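Local structure of peroxisomal membrane protein LPX1 (Saccharomyces cerevisiae, 2Y6U) at residues D331-I334 against E335-H339. The protein hydrolyses acyl esters in the peroxisome, with lipase and phospholipase A activity, and has an alpha/beta-hydrolase fold. Residues are numbered along the deposited sequence; the frame is centred on the assembly and turned at random.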
ATOM      1  N   ASP A 331      30.020   1.302 -14.702  1.00 33.21           N
ATOM      2  CA  ASP A 331      30.598  -0.043 -14.926  1.00 34.25           C
ATOM      3  C   ASP A 331      30.862  -0.745 -13.584  1.00 33.36           C
ATOM      4  O   ASP A 331      30.554  -1.937 -13.444  1.00 33.39           O
ATOM      5  CB  ASP A 331      31.837   0.009 -15.765  1.00 38.29           C
ATOM      6  CG  ASP A 331      31.526   0.352 -17.208  1.00 38.12           C
ATOM      7  OD1 ASP A 331      30.355   0.324 -17.603  1.00 39.44           O
ATOM      8  OD2 ASP A 331      32.441   0.678 -17.888  1.00 43.45           O
ATOM      9  N   LEU A 332      31.414  -0.013 -12.615  1.00 35.21           N
ATOM     10  CA  LEU A 332      31.635  -0.549 -11.246  1.00 34.29           C
ATOM     11  C   LEU A 332      30.338  -0.908 -10.551  1.00 32.03           C
ATOM     12  O   LEU A 332      30.249  -1.965  -9.949  1.00 31.92           O
ATOM     13  CB  LEU A 332      32.470   0.399 -10.379  1.00 35.73           C
ATOM     14  CG  LEU A 332      33.918   0.603 -10.885  1.00 39.01           C
ATOM     15  CD1 LEU A 332      34.665   1.611 -10.005  1.00 41.31           C
ATOM     16  CD2 LEU A 332      34.687  -0.725 -10.982  1.00 42.76           C
ATOM     17  N   VAL A 333      29.324  -0.054 -10.686  1.00 30.38           N
ATOM     18  CA  VAL A 333      28.030  -0.308 -10.101  1.00 29.22           C
ATOM     19  C   VAL A 333      27.343  -1.554 -10.744  1.00 30.32           C
ATOM     20  O   VAL A 333      26.830  -2.449 -10.063  1.00 29.66           O
ATOM     21  CB  VAL A 333      27.128   0.915 -10.187  1.00 27.69           C
ATOM     22  CG1 VAL A 333      25.701   0.630  -9.603  1.00 24.87           C
ATOM     23  CG2 VAL A 333      27.736   2.130  -9.391  1.00 29.44           C
ATOM     24  N   ILE A 334      27.457  -1.656 -12.052  1.00 31.66           N
ATOM     25  CA  ILE A 334      26.873  -2.773 -12.754  1.00 32.08           C
ATOM     26  C   ILE A 334      27.514  -4.099 -12.345  1.00 33.08           C
ATOM     27  O   ILE A 334      26.825  -5.133 -12.132  1.00 30.45           O
ATOM     28  CB  ILE A 334      26.980  -2.536 -14.245  1.00 32.32           C
ATOM     29  CG1 ILE A 334      26.027  -1.429 -14.663  1.00 30.68           C
ATOM     30  CG2 ILE A 334      26.741  -3.832 -15.068  1.00 33.55           C
ATOM     31  CD1 ILE A 334      26.381  -0.793 -16.067  1.00 34.17           C
ATOM     32  N   GLU A 335      28.832  -4.056 -12.166  1.00 34.32           N
ATOM     33  CA  GLU A 335      29.538  -5.275 -11.762  1.00 35.29           C
ATOM     34  C   GLU A 335      29.056  -5.738 -10.443  1.00 33.05           C
ATOM     35  O   GLU A 335      28.843  -6.929 -10.280  1.00 34.66           O
ATOM     36  CB  GLU A 335      31.055  -5.122 -11.761  1.00 37.30           C
ATOM     37  CG  GLU A 335      31.744  -6.368 -11.311  1.00 44.79           C
ATOM     38  CD  GLU A 335      31.840  -6.529  -9.738  1.00 51.71           C
ATOM     39  OE1 GLU A 335      31.735  -5.515  -8.974  1.00 53.65           O
ATOM     40  OE2 GLU A 335      32.059  -7.685  -9.270  1.00 52.91           O
ATOM     41  N   ARG A 336      28.760  -4.805  -9.529  1.00 31.60           N
ATOM     42  CA  ARG A 336      28.149  -5.191  -8.287  1.00 31.85           C
ATOM     43  C   ARG A 336      26.731  -5.718  -8.381  1.00 29.75           C
ATOM     44  O   ARG A 336      26.399  -6.709  -7.758  1.00 32.09           O
ATOM     45  CB  ARG A 336      28.173  -4.068  -7.240  1.00 30.58           C
ATOM     46  CG  ARG A 336      29.532  -3.588  -6.884  1.00 34.14           C
ATOM     47  CD  ARG A 336      30.149  -4.498  -5.803  1.00 39.68           C
ATOM     48  NE  ARG A 336      30.778  -5.658  -6.353  1.00 36.88           N
ATOM     49  CZ  ARG A 336      31.018  -6.795  -5.695  1.00 42.42           C
ATOM     50  NH1 ARG A 336      30.745  -7.005  -4.349  1.00 39.69           N
ATOM     51  NH2 ARG A 336      31.604  -7.734  -6.397  1.00 42.08           N
ATOM     52  N   ILE A 337      25.902  -5.031  -9.107  1.00 29.45           N
ATOM     53  CA  ILE A 337      24.532  -5.441  -9.259  1.00 27.72           C
ATOM     54  C   ILE A 337      24.519  -6.892  -9.861  1.00 29.42           C
ATOM     55  O   ILE A 337      23.836  -7.807  -9.336  1.00 29.11           O
ATOM     56  CB  ILE A 337      23.803  -4.510 -10.210  1.00 26.79           C
ATOM     57  CG1 ILE A 337      23.588  -3.107  -9.598  1.00 27.77           C
ATOM     58  CG2 ILE A 337      22.503  -5.186 -10.719  1.00 26.11           C
ATOM     59  CD1 ILE A 337      22.986  -2.025 -10.531  1.00 27.39           C
ATOM     60  N   ASN A 338      25.349  -7.141 -10.866  1.00 30.14           N
ATOM     61  CA  ASN A 338      25.370  -8.483 -11.478  1.00 32.10           C
ATOM     62  C   ASN A 338      25.839  -9.550 -10.488  1.00 33.44           C
ATOM     63  O   ASN A 338      25.322 -10.668 -10.447  1.00 33.28           O
ATOM     64  CB  ASN A 338      26.242  -8.492 -12.726  1.00 34.22           C
ATOM     65  CG  ASN A 338      25.609  -7.709 -13.879  1.00 36.46           C
ATOM     66  OD1 ASN A 338      24.391  -7.365 -13.807  1.00 36.48           O
ATOM     67  ND2 ASN A 338      26.408  -7.377 -14.880  1.00 34.44           N
ATOM     68  N   HIS A 339      26.896  -9.216  -9.739  1.00 32.59           N
ATOM     69  CA  HIS A 339      27.420 -10.116  -8.755  1.00 33.96           C
ATOM     70  C   HIS A 339      26.329 -10.502  -7.776  1.00 30.78           C
ATOM     71  O   HIS A 339      26.073 -11.702  -7.496  1.00 33.42           O
ATOM     72  CB  HIS A 339      28.617  -9.440  -7.990  1.00 32.98           C
ATOM     73  CG  HIS A 339      29.039 -10.208  -6.784  1.00 38.15           C
ATOM     74  ND1 HIS A 339      29.756 -11.378  -6.884  1.00 43.36           N
ATOM     75  CD2 HIS A 339      28.816 -10.006  -5.454  1.00 36.71           C
ATOM     76  CE1 HIS A 339      30.002 -11.844  -5.669  1.00 45.17           C
ATOM     77  NE2 HIS A 339      29.414 -11.052  -4.789  1.00 42.86           N
TER
HETATM   78  O   HOH W   1      32.618  -3.044  -9.196  1.00 37.65           O
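Val333 and Ile337 meet one helical turn apart, Val333 CG1 lying 3.9 Å from Ile337 CD1; the side chains cross at a slant, and branched apolar residues suit this buried face. Ile334 and Asn338 run alongside one another, Ile334 CG2 3.6 Å from Asn338 ND2. With Ile334 CG1 beside the backbone N (chi1 -71°), CG2 is left anti to that nitrogen and reaches the amide. Asparagine suits its place by donating to the Arg74 carbonyl and accepting, weakly, from Val76 N.

Four i to i+4 backbone hydrogen bonds join the segments, among them Asn338 N to Ile334 O at 2.8 Å. Leu332 O accepts Arg336 N and also a water, which donates a second bond to Glu335 OE1.

Toward solvent lies the pair of Glu335 and the partly exposed Arg336. The guanidinium offers the carboxylate two parallel N-H groups: Arg336 NE reaches Glu335 OE1 at 2.8 Å, almost straight, and NH2 the syn lone pair of OE2. Bends at Arg336 chi2 (-84°) and chi3 (84°), and at Glu335 chi2, bring them together. With an alanine replacing Arg336, Glu335 and Asp316 would probably lose their shared cation.

Helix 330-347 packs Val333 and Ile337 on strand 164-168, and Leu332 and Arg336 on edge strand 313-318; Asp331, bonded to Tyr70, and Asn338 tie it to the loop joining strands 51-58 and 84-92, against the mixed sheet of the alpha/beta-hydrolase fold.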